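Local structure of PmbA-related protein (1VL4) at residues Val31-Ser36 and Ile65-Asp70; Phe106-Lys111 and Asn167-Asp172; Lys111-Met116 and Gly301-Glu306. The protein is a PmbA-related protein of the peptidase U62 family, probably a metallopeptidase, and a putative modulator of DNA gyrase. One frame throughout, in Å; residues are numbered along the deposited sequence. Where two conformers were deposited one is given.

Contact 1 (Val31-Ser36 and Ile65-Asp70); sequences VEVQIS and IKVLKD
Val-33 and Val-67 face each other as a non-hydrogen-bonded pair, their side chains on the same face of the sheet. CG2 of Val-33, anti to its backbone N, meets CG2 of Val-67 at 3.9 Å and also touches CG2 of Ile-65, the next residue on that face. Helices 15-29 and 84-93 pack over this apolar face: Val-33 rests on Phe-23 and Ala-26, Val-67 on Ala-91 and Leu-92. At the end of the pairing, CG1 of Val-31 lies against the aliphatic chain of Lys-69, 3.7 Å from its CD, while the lysine runs on, extended, away from the partner strand. The segments are antiparallel ends of the long beta hairpin 32-48/51-69, with 158° between the directions of 32-36 and 65-69. Glu-32 with Leu-68 and Gln-34 with Lys-66 are the hydrogen-bonded pairs, each joined by two bonds; Lys-66 N to Gln-34 O measures 2.8 Å. These four side chains occupy the other face, where Phe-106 touches all of them. Glu-32 CB lies 4.2 Å from Leu-68 CB, but a bend at chi2 (-67°) turns the chain aside and OE1 bonds to Thr-168. Gln-34, extended beyond CG, brings its amide end to Asn-167.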
ATOM      1  N   VAL A  31     -28.641 -21.040  -9.493  1.00  9.55           N
ATOM      2  CA  VAL A  31     -27.569 -20.631  -8.588  1.00  9.30           C
ATOM      3  C   VAL A  31     -28.095 -19.724  -7.486  1.00  9.77           C
ATOM      4  O   VAL A  31     -29.236 -19.242  -7.562  1.00  8.29           O
ATOM      5  CB  VAL A  31     -26.436 -19.923  -9.390  1.00  7.22           C
ATOM      6  CG1 VAL A  31     -25.949 -20.822 -10.507  1.00 12.86           C
ATOM      7  CG2 VAL A  31     -26.881 -18.574  -9.950  1.00  6.92           C
ATOM      8  N   GLU A  32     -27.285 -19.506  -6.444  1.00  8.93           N
ATOM      9  CA  GLU A  32     -27.591 -18.496  -5.469  1.00  7.91           C
ATOM     10  C   GLU A  32     -26.775 -17.267  -5.877  1.00  9.34           C
ATOM     11  O   GLU A  32     -25.780 -17.396  -6.597  1.00  9.64           O
ATOM     12  CB  GLU A  32     -27.213 -18.900  -4.033  1.00 11.83           C
ATOM     13  CG  GLU A  32     -27.682 -20.280  -3.617  1.00 13.56           C
ATOM     14  CD  GLU A  32     -29.188 -20.386  -3.526  1.00 16.41           C
ATOM     15  OE1 GLU A  32     -29.875 -19.342  -3.536  1.00 12.04           O
ATOM     16  OE2 GLU A  32     -29.682 -21.529  -3.458  1.00 15.09           O
ATOM     17  N   VAL A  33     -27.233 -16.090  -5.473  1.00  8.12           N
ATOM     18  CA  VAL A  33     -26.451 -14.860  -5.634  1.00  8.50           C
ATOM     19  C   VAL A  33     -26.444 -14.060  -4.346  1.00  9.49           C
ATOM     20  O   VAL A  33     -27.412 -14.077  -3.541  1.00  8.88           O
ATOM     21  CB  VAL A  33     -26.914 -14.006  -6.867  1.00  8.02           C
ATOM     22  CG1 VAL A  33     -28.302 -13.390  -6.622  1.00 12.34           C
ATOM     23  CG2 VAL A  33     -25.914 -12.960  -7.207  1.00 16.41           C
ATOM     24  N   GLN A  34     -25.297 -13.411  -4.121  1.00  7.11           N
ATOM     25  CA  GLN A  34     -25.087 -12.500  -3.019  1.00  8.64           C
ATOM     26  C   GLN A  34     -24.508 -11.195  -3.534  1.00  9.82           C
ATOM     27  O   GLN A  34     -23.612 -11.182  -4.381  1.00 11.02           O
ATOM     28  CB  GLN A  34     -24.186 -13.109  -1.963  1.00 10.79           C
ATOM     29  CG  GLN A  34     -23.890 -12.211  -0.797  1.00 12.43           C
ATOM     30  CD  GLN A  34     -23.234 -13.000   0.345  1.00 19.49           C
ATOM     31  OE1 GLN A  34     -23.901 -13.663   1.138  1.00 10.29           O
ATOM     32  NE2 GLN A  34     -21.912 -12.997   0.364  1.00 11.89           N
ATOM     33  N   ILE A  35     -25.069 -10.101  -3.037  1.00  9.25           N
ATOM     34  CA  ILE A  35     -24.701  -8.768  -3.438  1.00 11.74           C
ATOM     35  C   ILE A  35     -24.265  -7.985  -2.202  1.00 10.86           C
ATOM     36  O   ILE A  35     -24.991  -7.896  -1.203  1.00 10.14           O
ATOM     37  CB  ILE A  35     -25.852  -8.023  -4.130  1.00 12.21           C
ATOM     38  CG1 ILE A  35     -26.463  -8.866  -5.225  1.00 20.50           C
ATOM     39  CG2 ILE A  35     -25.317  -6.682  -4.683  1.00 15.08           C
ATOM     40  CD1 ILE A  35     -27.844  -8.383  -5.619  1.00 24.47           C
ATOM     41  N   SER A  36     -23.050  -7.459  -2.259  1.00  7.71           N
ATOM     42  CA  SER A  36     -22.502  -6.659  -1.202  1.00 10.81           C
ATOM     43  C   SER A  36     -22.290  -5.234  -1.774  1.00 14.09           C
ATOM     44  O   SER A  36     -21.700  -5.025  -2.865  1.00 14.81           O
ATOM     45  CB  SER A  36     -21.195  -7.252  -0.683  1.00 16.06           C
ATOM     46  OG  SER A  36     -21.392  -8.575  -0.223  1.00 21.11           O
ATOM     47  N   ILE A  65     -20.788  -8.760  -6.786  1.00  9.51           N
ATOM     48  CA  ILE A  65     -21.801  -9.736  -7.170  1.00 10.69           C
ATOM     49  C   ILE A  65     -21.146 -11.131  -7.101  1.00 11.77           C
ATOM     50  O   ILE A  65     -20.178 -11.405  -7.840  1.00  8.83           O
ATOM     51  CB  ILE A  65     -22.303  -9.470  -8.554  1.00  8.07           C
ATOM     52  CG1 ILE A  65     -22.991  -8.104  -8.642  1.00 15.81           C
ATOM     53  CG2 ILE A  65     -23.306 -10.580  -9.014  1.00 14.04           C
ATOM     54  CD1 ILE A  65     -22.489  -7.225  -9.709  1.00 19.73           C
ATOM     55  N   LYS A  66     -21.625 -11.987  -6.196  1.00  8.23           N
ATOM     56  CA  LYS A  66     -21.057 -13.324  -6.075  1.00 10.34           C
ATOM     57  C   LYS A  66     -22.137 -14.396  -6.304  1.00 10.11           C
ATOM     58  O   LYS A  66     -23.192 -14.370  -5.638  1.00  8.65           O
ATOM     59  CB  LYS A  66     -20.430 -13.487  -4.710  1.00 10.74           C
ATOM     60  CG  LYS A  66     -19.698 -14.801  -4.463  1.00  9.66           C
ATOM     61  CD  LYS A  66     -19.056 -14.775  -3.096  1.00 18.76           C
ATOM     62  CE  LYS A  66     -17.634 -14.206  -3.108  1.00 25.35           C
ATOM     63  NZ  LYS A  66     -16.973 -14.317  -1.763  1.00 32.29           N
ATOM     64  N   VAL A  67     -21.868 -15.311  -7.225  0.50  8.83           N
ATOM     65  CA  VAL A  67     -22.808 -16.395  -7.557  0.50  9.77           C
ATOM     66  C   VAL A  67     -22.245 -17.730  -7.048  0.50 10.99           C
ATOM     67  O   VAL A  67     -21.043 -18.000  -7.233  0.50  4.12           O
ATOM     68  CB  VAL A  67     -23.044 -16.471  -9.041  0.50 10.51           C
ATOM     69  CG1 VAL A  67     -23.855 -17.695  -9.397  0.50 12.37           C
ATOM     70  CG2 VAL A  67     -23.742 -15.189  -9.532  0.50 11.77           C
ATOM     71  N   LEU A  68     -23.125 -18.546  -6.440  1.00 11.81           N
ATOM     72  CA  LEU A  68     -22.754 -19.804  -5.746  1.00 10.26           C
ATOM     73  C   LEU A  68     -23.463 -20.944  -6.454  1.00 12.09           C
ATOM     74  O   LEU A  68     -24.661 -20.909  -6.621  1.00 11.69           O
ATOM     75  CB  LEU A  68     -23.132 -19.729  -4.301  1.00 11.47           C
ATOM     76  CG  LEU A  68     -22.932 -20.959  -3.415  1.00 10.54           C
ATOM     77  CD1 LEU A  68     -21.465 -21.274  -3.231  1.00 15.70           C
ATOM     78  CD2 LEU A  68     -23.589 -20.671  -2.066  1.00 16.28           C
ATOM     79  N   LYS A  69     -22.696 -21.891  -6.975  1.00 11.38           N
ATOM     80  CA  LYS A  69     -23.245 -23.090  -7.601  1.00 13.71           C
ATOM     81  C   LYS A  69     -22.413 -24.303  -7.202  1.00 16.71           C
ATOM     82  O   LYS A  69     -21.233 -24.346  -7.480  1.00 15.16           O
ATOM     83  CB  LYS A  69     -23.252 -22.967  -9.108  1.00 14.37           C
ATOM     84  CG  LYS A  69     -24.120 -24.000  -9.826  1.00 15.61           C
ATOM     85  CD  LYS A  69     -23.987 -23.828 -11.324  1.00 19.43           C
ATOM     86  CE  LYS A  69     -24.840 -24.786 -12.152  1.00 24.04           C
ATOM     87  NZ  LYS A  69     -24.435 -24.701 -13.588  1.00 25.17           N
ATOM     88  N   ASP A  70     -23.039 -25.261  -6.518  1.00 21.08           N
ATOM     89  CA  ASP A  70     -22.422 -26.535  -6.130  1.00 22.40           C
ATOM     90  C   ASP A  70     -21.198 -26.264  -5.304  1.00 20.67           C
ATOM     91  O   ASP A  70     -20.165 -26.892  -5.509  1.00 20.81           O
ATOM     92  CB  ASP A  70     -22.041 -27.400  -7.342  1.00 26.15           C
ATOM     93  CG  ASP A  70     -23.244 -27.872  -8.145  1.00 34.12           C
ATOM     94  OD1 ASP A  70     -24.289 -28.165  -7.520  1.00 42.36           O
ATOM     95  OD2 ASP A  70     -23.133 -27.953  -9.398  1.00 40.61           O
TER

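Contact 2 (Phe106-Lys111 and Asn167-Asp172); sequences FFEGGK and NTLGLD
Phe-106 overlaps the side chain of Asn-167, the two sliding past each other in opposite directions with ring and amide planes only 13° apart. Leu-169 crosses the phenylalanine at about a right angle, its CD1 in the ring plane at the edge, 3.7 Å from Phe-106 CD2. The other branch of the leucine, CD2, turns to Glu-108 and lies 3.6 Å from its CG, so Leu-169 is clasped between the two side chains. The amide of Asn-167 joins the two segments. With chi1 at 71°, its CG sits between the backbone N and the carbonyl carbon, which keeps the amide over its own turn. Asn-167 ND2 donates to Phe-107 O at 2.8 Å, nearly straight and in the amide plane, and also bonds to Gln-34 OE1 of strand 32-48. Asn-167 OD1 accepts from Leu-169 N (2.8 Å) and from Leu-171 N, which approach from opposite faces of the amide plane. An alanine here would probably leave Phe-107 O without this donor and Leu-169 N and Leu-171 N without the oxygen they share, so that the turn is less firmly held to the loop 106-111. Farther along, Gly-109 N bonds to Leu-169 O at 3.0 Å, the donor well above the carbonyl plane. Water 1 gives a hydrogen bond to that same oxygen and another to Glu-108 OE2. Gly-109 CA makes a CH...O contact with Gly-170 O, and a side chain there would run into that oxygen. Leu-171 CD1 lies at the edge of the Phe-107 ring, 4.2 Å from Phe-107 CD2. Asn-167 to Gly-170 form a type I beta turn with an Asx turn at its start, the tight connection of a beta hairpin, here between strands 148-167 and 172-188, with the loop 106-111 fastened across it.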
ATOM      1  N   PHE A 106     -23.177 -19.536   1.489  1.00 16.04           N
ATOM      2  CA  PHE A 106     -23.724 -18.267   1.940  1.00 13.81           C
ATOM      3  C   PHE A 106     -24.483 -18.468   3.254  1.00 13.16           C
ATOM      4  O   PHE A 106     -24.991 -19.557   3.532  1.00 11.70           O
ATOM      5  CB  PHE A 106     -24.714 -17.707   0.931  1.00 16.39           C
ATOM      6  CG  PHE A 106     -24.113 -17.284  -0.402  1.00 11.30           C
ATOM      7  CD1 PHE A 106     -22.746 -17.000  -0.549  1.00 17.06           C
ATOM      8  CD2 PHE A 106     -24.956 -17.124  -1.512  1.00 13.27           C
ATOM      9  CE1 PHE A 106     -22.235 -16.563  -1.814  1.00 12.65           C
ATOM     10  CE2 PHE A 106     -24.450 -16.707  -2.772  1.00 11.60           C
ATOM     11  CZ  PHE A 106     -23.070 -16.435  -2.910  1.00 12.29           C
ATOM     12  N   PHE A 107     -24.582 -17.378   3.991  1.00 12.03           N
ATOM     13  CA  PHE A 107     -25.322 -17.281   5.212  1.00 14.41           C
ATOM     14  C   PHE A 107     -26.789 -16.933   4.946  1.00 11.34           C
ATOM     15  O   PHE A 107     -27.112 -16.052   4.143  1.00 10.47           O
ATOM     16  CB  PHE A 107     -24.677 -16.235   6.133  1.00 14.20           C
ATOM     17  CG  PHE A 107     -25.076 -16.366   7.571  1.00 10.09           C
ATOM     18  CD1 PHE A 107     -24.730 -17.497   8.286  1.00 16.17           C
ATOM     19  CD2 PHE A 107     -25.772 -15.369   8.217  1.00 15.14           C
ATOM     20  CE1 PHE A 107     -25.064 -17.611   9.640  1.00 18.73           C
ATOM     21  CE2 PHE A 107     -26.134 -15.501   9.570  1.00 12.88           C
ATOM     22  CZ  PHE A 107     -25.762 -16.618  10.275  1.00 14.71           C
ATOM     23  N   GLU A 108     -27.671 -17.639   5.634  1.00 14.53           N
ATOM     24  CA  GLU A 108     -29.106 -17.459   5.490  1.00 15.83           C
ATOM     25  C   GLU A 108     -29.654 -16.287   6.284  1.00 14.92           C
ATOM     26  O   GLU A 108     -29.074 -15.846   7.250  1.00 17.62           O
ATOM     27  CB  GLU A 108     -29.814 -18.739   5.973  1.00 21.14           C
ATOM     28  CG  GLU A 108     -29.551 -19.923   5.104  1.00 29.62           C
ATOM     29  CD  GLU A 108     -30.269 -21.155   5.603  1.00 44.19           C
ATOM     30  OE1 GLU A 108     -29.750 -21.773   6.566  1.00 41.35           O
ATOM     31  OE2 GLU A 108     -31.347 -21.483   5.046  1.00 44.45           O
ATOM     32  N   GLY A 109     -30.816 -15.792   5.881  1.00 16.96           N
ATOM     33  CA  GLY A 109     -31.512 -14.738   6.586  1.00 19.56           C
ATOM     34  C   GLY A 109     -32.098 -15.246   7.886  1.00 22.99           C
ATOM     35  O   GLY A 109     -32.057 -16.451   8.159  1.00 20.02           O
ATOM     36  N   GLY A 110     -32.590 -14.320   8.705  1.00 23.33           N
ATOM     37  CA  GLY A 110     -33.370 -14.666   9.899  1.00 22.63           C
ATOM     38  C   GLY A 110     -32.695 -14.577  11.257  1.00 24.20           C
ATOM     39  O   GLY A 110     -33.373 -14.750  12.268  1.00 20.38           O
ATOM     40  N   LYS A 111     -31.382 -14.346  11.316  1.00 20.72           N
ATOM     41  CA  LYS A 111     -30.704 -14.242  12.600  1.00 19.80           C
ATOM     42  C   LYS A 111     -30.912 -12.880  13.256  1.00 16.55           C
ATOM     43  O   LYS A 111     -31.301 -11.931  12.587  1.00 18.76           O
ATOM     44  CB  LYS A 111     -29.199 -14.473  12.422  1.00 20.76           C
ATOM     45  CG  LYS A 111     -28.837 -15.887  12.010  1.00 26.79           C
ATOM     46  CD  LYS A 111     -29.146 -16.932  13.093  1.00 33.75           C
ATOM     47  CE  LYS A 111     -28.909 -18.356  12.584  1.00 42.55           C
ATOM     48  NZ  LYS A 111     -29.119 -19.355  13.682  1.00 44.21           N
ATOM     49  N   ASN A 167     -28.687 -11.716  -0.051  1.00  7.59           N
ATOM     50  CA  ASN A 167     -28.590 -12.890  -0.879  1.00  9.34           C
ATOM     51  C   ASN A 167     -29.941 -13.614  -1.034  1.00  8.62           C
ATOM     52  O   ASN A 167     -30.922 -13.272  -0.327  1.00  6.71           O
ATOM     53  CB  ASN A 167     -27.470 -13.807  -0.377  1.00  7.36           C
ATOM     54  CG  ASN A 167     -27.774 -14.484   0.911  1.00 11.61           C
ATOM     55  OD1 ASN A 167     -28.906 -14.803   1.179  1.00  9.18           O
ATOM     56  ND2 ASN A 167     -26.718 -14.801   1.696  1.00  8.89           N
ATOM     57  N   THR A 168     -29.955 -14.584  -1.936  1.00  7.40           N
ATOM     58  CA  THR A 168     -31.168 -15.347  -2.295  1.00  8.45           C
ATOM     59  C   THR A 168     -31.550 -16.375  -1.189  1.00  8.41           C
ATOM     60  O   THR A 168     -32.568 -17.061  -1.298  1.00 11.42           O
ATOM     61  CB  THR A 168     -30.971 -16.021  -3.641  1.00 10.75           C
ATOM     62  OG1 THR A 168     -29.718 -16.732  -3.648  1.00  9.97           O
ATOM     63  CG2 THR A 168     -30.936 -14.946  -4.748  1.00 15.08           C
ATOM     64  N   LEU A 169     -30.741 -16.481  -0.139  1.00  6.37           N
ATOM     65  CA  LEU A 169     -31.088 -17.274   1.059  1.00 10.23           C
ATOM     66  C   LEU A 169     -31.778 -16.438   2.134  1.00 10.37           C
ATOM     67  O   LEU A 169     -31.914 -16.849   3.310  1.00 12.29           O
ATOM     68  CB  LEU A 169     -29.843 -17.970   1.636  1.00 10.84           C
ATOM     69  CG  LEU A 169     -29.172 -19.012   0.766  1.00 15.23           C
ATOM     70  CD1 LEU A 169     -28.286 -18.335  -0.302  1.00 17.42           C
ATOM     71  CD2 LEU A 169     -28.364 -19.929   1.725  1.00 16.95           C
ATOM     72  N   GLY A 170     -32.224 -15.254   1.749  1.00 10.90           N
ATOM     73  CA  GLY A 170     -32.945 -14.410   2.670  1.00 13.46           C
ATOM     74  C   GLY A 170     -32.120 -13.432   3.464  1.00 13.82           C
ATOM     75  O   GLY A 170     -32.687 -12.652   4.206  1.00 14.43           O
ATOM     76  N   LEU A 171     -30.794 -13.443   3.324  1.00 10.46           N
ATOM     77  CA  LEU A 171     -29.984 -12.443   4.015  1.00  8.96           C
ATOM     78  C   LEU A 171     -30.329 -11.094   3.459  1.00 10.07           C
ATOM     79  O   LEU A 171     -30.465 -10.887   2.219  1.00  8.87           O
ATOM     80  CB  LEU A 171     -28.480 -12.663   3.782  1.00 10.22           C
ATOM     81  CG  LEU A 171     -27.479 -11.812   4.565  1.00 11.76           C
ATOM     82  CD1 LEU A 171     -27.541 -12.178   6.044  1.00 12.63           C
ATOM     83  CD2 LEU A 171     -26.033 -11.975   4.005  1.00 10.11           C
ATOM     84  N   ASP A 172     -30.480 -10.160   4.370  1.00 13.21           N
ATOM     85  CA  ASP A 172     -30.700  -8.767   4.026  1.00 16.77           C
ATOM     86  C   ASP A 172     -30.345  -7.840   5.220  1.00 17.80           C
ATOM     87  O   ASP A 172     -31.143  -7.625   6.138  1.00 15.32           O
ATOM     88  CB  ASP A 172     -32.132  -8.546   3.586  1.00 18.00           C
ATOM     89  CG  ASP A 172     -32.314  -7.171   2.912  1.00 26.08           C
ATOM     90  OD1 ASP A 172     -31.316  -6.412   2.817  1.00 31.71           O
ATOM     91  OD2 ASP A 172     -33.418  -6.891   2.430  1.00 32.82           O
TER
HETATM   92  O   HOH W   1     -32.687 -19.799   3.619  1.00 21.56           O

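Contact 3 (Lys111-Met116 and Gly301-Glu306); sequences KEYREM and GVPTTE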
ATOM      1  N   LYS A 111     -31.382 -14.346  11.316  1.00 20.72           N
ATOM      2  CA  LYS A 111     -30.704 -14.242  12.600  1.00 19.80           C
ATOM      3  C   LYS A 111     -30.912 -12.880  13.256  1.00 16.55           C
ATOM      4  O   LYS A 111     -31.301 -11.931  12.587  1.00 18.76           O
ATOM      5  CB  LYS A 111     -29.199 -14.473  12.422  1.00 20.76           C
ATOM      6  CG  LYS A 111     -28.837 -15.887  12.010  1.00 26.79           C
ATOM      7  CD  LYS A 111     -29.146 -16.932  13.093  1.00 33.75           C
ATOM      8  CE  LYS A 111     -28.909 -18.356  12.584  1.00 42.55           C
ATOM      9  NZ  LYS A 111     -29.119 -19.355  13.682  1.00 44.21           N
ATOM     10  N   GLU A 112     -30.610 -12.785  14.558  1.00 18.44           N
ATOM     11  CA  GLU A 112     -30.591 -11.516  15.284  1.00 17.57           C
ATOM     12  C   GLU A 112     -29.148 -10.946  15.347  1.00 15.76           C
ATOM     13  O   GLU A 112     -28.170 -11.695  15.534  1.00 15.77           O
ATOM     14  CB  GLU A 112     -31.060 -11.664  16.718  1.00 15.60           C
ATOM     15  CG  GLU A 112     -32.477 -12.194  16.846  1.00 27.68           C
ATOM     16  CD  GLU A 112     -33.010 -12.170  18.312  1.00 28.19           C
ATOM     17  OE1 GLU A 112     -32.332 -11.610  19.260  1.00 25.01           O
ATOM     18  OE2 GLU A 112     -34.122 -12.738  18.486  1.00 41.99           O
ATOM     19  N   TYR A 113     -29.093  -9.613  15.310  1.00 11.59           N
ATOM     20  CA  TYR A 113     -27.909  -8.840  15.214  1.00 11.85           C
ATOM     21  C   TYR A 113     -27.964  -7.876  16.351  1.00 12.80           C
ATOM     22  O   TYR A 113     -29.033  -7.393  16.678  1.00 13.54           O
ATOM     23  CB  TYR A 113     -27.894  -8.091  13.868  1.00 10.43           C
ATOM     24  CG  TYR A 113     -27.734  -9.043  12.674  1.00  8.38           C
ATOM     25  CD1 TYR A 113     -28.835  -9.665  12.125  1.00 13.67           C
ATOM     26  CD2 TYR A 113     -26.512  -9.295  12.125  1.00 13.18           C
ATOM     27  CE1 TYR A 113     -28.704 -10.563  11.064  1.00 13.21           C
ATOM     28  CE2 TYR A 113     -26.360 -10.175  11.040  1.00  7.87           C
ATOM     29  CZ  TYR A 113     -27.486 -10.813  10.542  1.00 14.64           C
ATOM     30  OH  TYR A 113     -27.373 -11.697   9.512  1.00 10.61           O
ATOM     31  N   ARG A 114     -26.804  -7.563  16.926  1.00 14.07           N
ATOM     32  CA  ARG A 114     -26.709  -6.582  18.016  1.00 10.82           C
ATOM     33  C   ARG A 114     -26.982  -5.204  17.449  1.00  9.28           C
ATOM     34  O   ARG A 114     -26.397  -4.800  16.458  1.00 11.89           O
ATOM     35  CB  ARG A 114     -25.315  -6.576  18.623  1.00 10.42           C
ATOM     36  CG  ARG A 114     -24.909  -7.845  19.338  1.00 17.31           C
ATOM     37  CD  ARG A 114     -23.598  -7.614  20.187  1.00 20.41           C
ATOM     38  NE  ARG A 114     -23.435  -8.726  21.161  1.00 22.88           N
ATOM     39  CZ  ARG A 114     -22.695  -8.676  22.261  1.00 15.73           C
ATOM     40  NH1 ARG A 114     -22.010  -7.584  22.558  1.00 17.01           N
ATOM     41  NH2 ARG A 114     -22.616  -9.738  23.049  1.00 32.37           N
ATOM     42  N   GLU A 115     -27.824  -4.468  18.138  1.00 11.91           N
ATOM     43  CA  GLU A 115     -28.077  -3.035  17.882  1.00 11.83           C
ATOM     44  C   GLU A 115     -26.969  -2.186  18.476  1.00 15.30           C
ATOM     45  O   GLU A 115     -26.704  -2.285  19.670  1.00 15.30           O
ATOM     46  CB  GLU A 115     -29.408  -2.662  18.480  1.00  8.96           C
ATOM     47  CG  GLU A 115     -29.770  -1.149  18.588  1.00 21.31           C
ATOM     48  CD  GLU A 115     -29.756  -0.417  17.252  1.00 29.19           C
ATOM     49  OE1 GLU A 115     -29.970  -1.077  16.193  1.00 27.80           O
ATOM     50  OE2 GLU A 115     -29.542   0.828  17.271  1.00 26.66           O
ATOM     51  N   MET A 116     -26.354  -1.333  17.651  1.00 14.56           N
ATOM     52  CA  MET A 116     -25.222  -0.507  18.093  1.00 13.43           C
ATOM     53  C   MET A 116     -25.248   0.861  17.391  1.00 16.15           C
ATOM     54  O   MET A 116     -25.653   0.957  16.214  1.00  9.60           O
ATOM     55  CB  MET A 116     -23.897  -1.236  17.906  1.00 14.26           C
ATOM     56  CG  MET A 116     -23.667  -1.727  16.544  1.00 14.21           C
ATOM     57  SD  MET A 116     -22.097  -2.557  16.207  1.00 13.56           S
ATOM     58  CE  MET A 116     -22.330  -4.116  17.072  1.00 10.76           C
ATOM     59  N   GLY A 301     -22.087 -11.530   6.296  1.00 12.71           N
ATOM     60  CA  GLY A 301     -23.396 -11.257   6.876  1.00 11.71           C
ATOM     61  C   GLY A 301     -23.662 -11.975   8.193  1.00 12.44           C
ATOM     62  O   GLY A 301     -24.795 -12.003   8.671  1.00 13.83           O
ATOM     63  N   VAL A 302     -22.618 -12.484   8.833  1.00 12.04           N
ATOM     64  CA  VAL A 302     -22.795 -13.234  10.068  1.00 12.15           C
ATOM     65  C   VAL A 302     -22.785 -12.236  11.216  1.00 11.82           C
ATOM     66  O   VAL A 302     -21.923 -11.338  11.258  1.00 11.71           O
ATOM     67  CB  VAL A 302     -21.688 -14.341  10.211  1.00 10.46           C
ATOM     68  CG1 VAL A 302     -21.724 -15.045  11.595  1.00 12.14           C
ATOM     69  CG2 VAL A 302     -21.746 -15.333   9.083  1.00 17.32           C
ATOM     70  N   PRO A 303     -23.734 -12.369  12.166  1.00 11.10           N
ATOM     71  CA  PRO A 303     -23.653 -11.439  13.294  1.00 13.17           C
ATOM     72  C   PRO A 303     -22.305 -11.505  14.021  1.00 13.53           C
ATOM     73  O   PRO A 303     -21.774 -12.606  14.319  1.00 16.32           O
ATOM     74  CB  PRO A 303     -24.771 -11.906  14.234  1.00 14.10           C
ATOM     75  CG  PRO A 303     -25.646 -12.749  13.425  1.00 15.50           C
ATOM     76  CD  PRO A 303     -24.864 -13.284  12.302  1.00 11.62           C
ATOM     77  N   THR A 304     -21.756 -10.335  14.279  1.00 14.23           N
ATOM     78  CA  THR A 304     -20.566 -10.230  15.115  1.00 14.10           C
ATOM     79  C   THR A 304     -20.943 -10.609  16.563  1.00 13.11           C
ATOM     80  O   THR A 304     -22.088 -10.417  17.007  1.00 18.42           O
ATOM     81  CB  THR A 304     -19.981  -8.831  15.014  1.00 11.18           C
ATOM     82  OG1 THR A 304     -20.975  -7.845  15.305  1.00 14.11           O
ATOM     83  CG2 THR A 304     -19.416  -8.563  13.666  1.00 15.10           C
ATOM     84  N   THR A 305     -19.999 -11.208  17.254  1.00 15.15           N
ATOM     85  CA  THR A 305     -20.176 -11.750  18.587  1.00 11.76           C
ATOM     86  C   THR A 305     -19.072 -11.238  19.519  1.00  9.29           C
ATOM     87  O   THR A 305     -17.950 -10.907  19.094  1.00 12.05           O
ATOM     88  CB  THR A 305     -20.166 -13.314  18.584  1.00 14.69           C
ATOM     89  OG1 THR A 305     -18.909 -13.801  18.145  1.00 12.53           O
ATOM     90  CG2 THR A 305     -21.248 -13.874  17.690  1.00 15.81           C
ATOM     91  N   GLU A 306     -19.420 -11.165  20.794  1.00 11.58           N
ATOM     92  CA  GLU A 306     -18.490 -10.860  21.886  1.00 10.85           C
ATOM     93  C   GLU A 306     -18.013 -12.149  22.554  1.00 12.50           C
ATOM     94  O   GLU A 306     -18.813 -13.009  22.986  1.00  9.78           O
ATOM     95  CB  GLU A 306     -19.119  -9.928  22.886  1.00 13.60           C
ATOM     96  CG  GLU A 306     -18.229  -9.552  24.118  1.00 13.95           C
ATOM     97  CD  GLU A 306     -18.857  -8.477  24.982  1.00 15.48           C
ATOM     98  OE1 GLU A 306     -19.971  -8.012  24.632  1.00 15.19           O
ATOM     99  OE2 GLU A 306     -18.209  -8.091  25.989  1.00 12.09           O
TER
HETATM  100  O   HOH W   2     -24.317  -8.740  15.919  1.00  2.00           O
HETATM  101  O   HOH W   3     -22.204 -12.374  21.480  1.00  9.05           O
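Arg-114 and Glu-306 form a salt bridge, NH1 of the arginine to OE1 of the glutamate at 2.9 Å, with the oxygen near the guanidinium plane and using its anti lone pair, the one away from OE2. The two side chains cross at about a right angle; their flat groups are turned 66° apart, and a single bond, NH1 to OE1, joins them. An extended chain from CG to NE carries the guanidinium across to the glutamate, where CB of Glu-306 also lies 3.5 Å from NH2 of Arg-114. Glu-306 OE2 is taken by Lys-283, so the carboxylate stands between two cations, which would probably favour its charged form. At the other end of the contact, Tyr-113 OH donates to Gly-301 O at 2.7 Å, nearly in line with the C=O bond, and the acceptor lies in the plane of the ring at its edge. Water 2 bridges Arg-114 N to Thr-304 O; at the salt-bridge end water 3 accepts from Glu-306 N and, weakly, from Arg-114 NH2. Packing centres on Pro-303. Its CG stands over one face of the Tyr-113 ring in a CH-pi contact, 3.9 Å from the centroid, 24° off the normal and displaced toward the rim, where CE2 of the tyrosine is 3.6 Å away. The same CG touches Glu-112 O at 3.5 Å. Leu-171 and Phe-297 also touch this tyrosine. The arrangement is a loop-to-loop junction built on a proline-tyrosine CH-pi contact, laying the linker between helices 84-93 and 128-143 against the loop that leads into strand 307-311 of the C-terminal family region.

Overall arrangement
The three contacts follow one another across one side of the chain: contacts 1 and 2 have centres 11 Å apart, contacts 2 and 3 13 Å, contacts 1 and 3 22 Å. Contact 1 closes before contact 2 opens, whereas contacts 2 and 3 alternate along the sequence and share Lys-111. Strands 32-48 and 148-167 are neighbours in the six-stranded antiparallel sheet, so contacts 1 and 2 meet directly, with Thr-168 beside Glu-32 and Val-33. Phe-107 of contact 2 then packs on Val-302 and Pro-303 of contact 3. The linker 106-116 thus runs from the sheet end to the C-terminal family region, tying parts distant in sequence together.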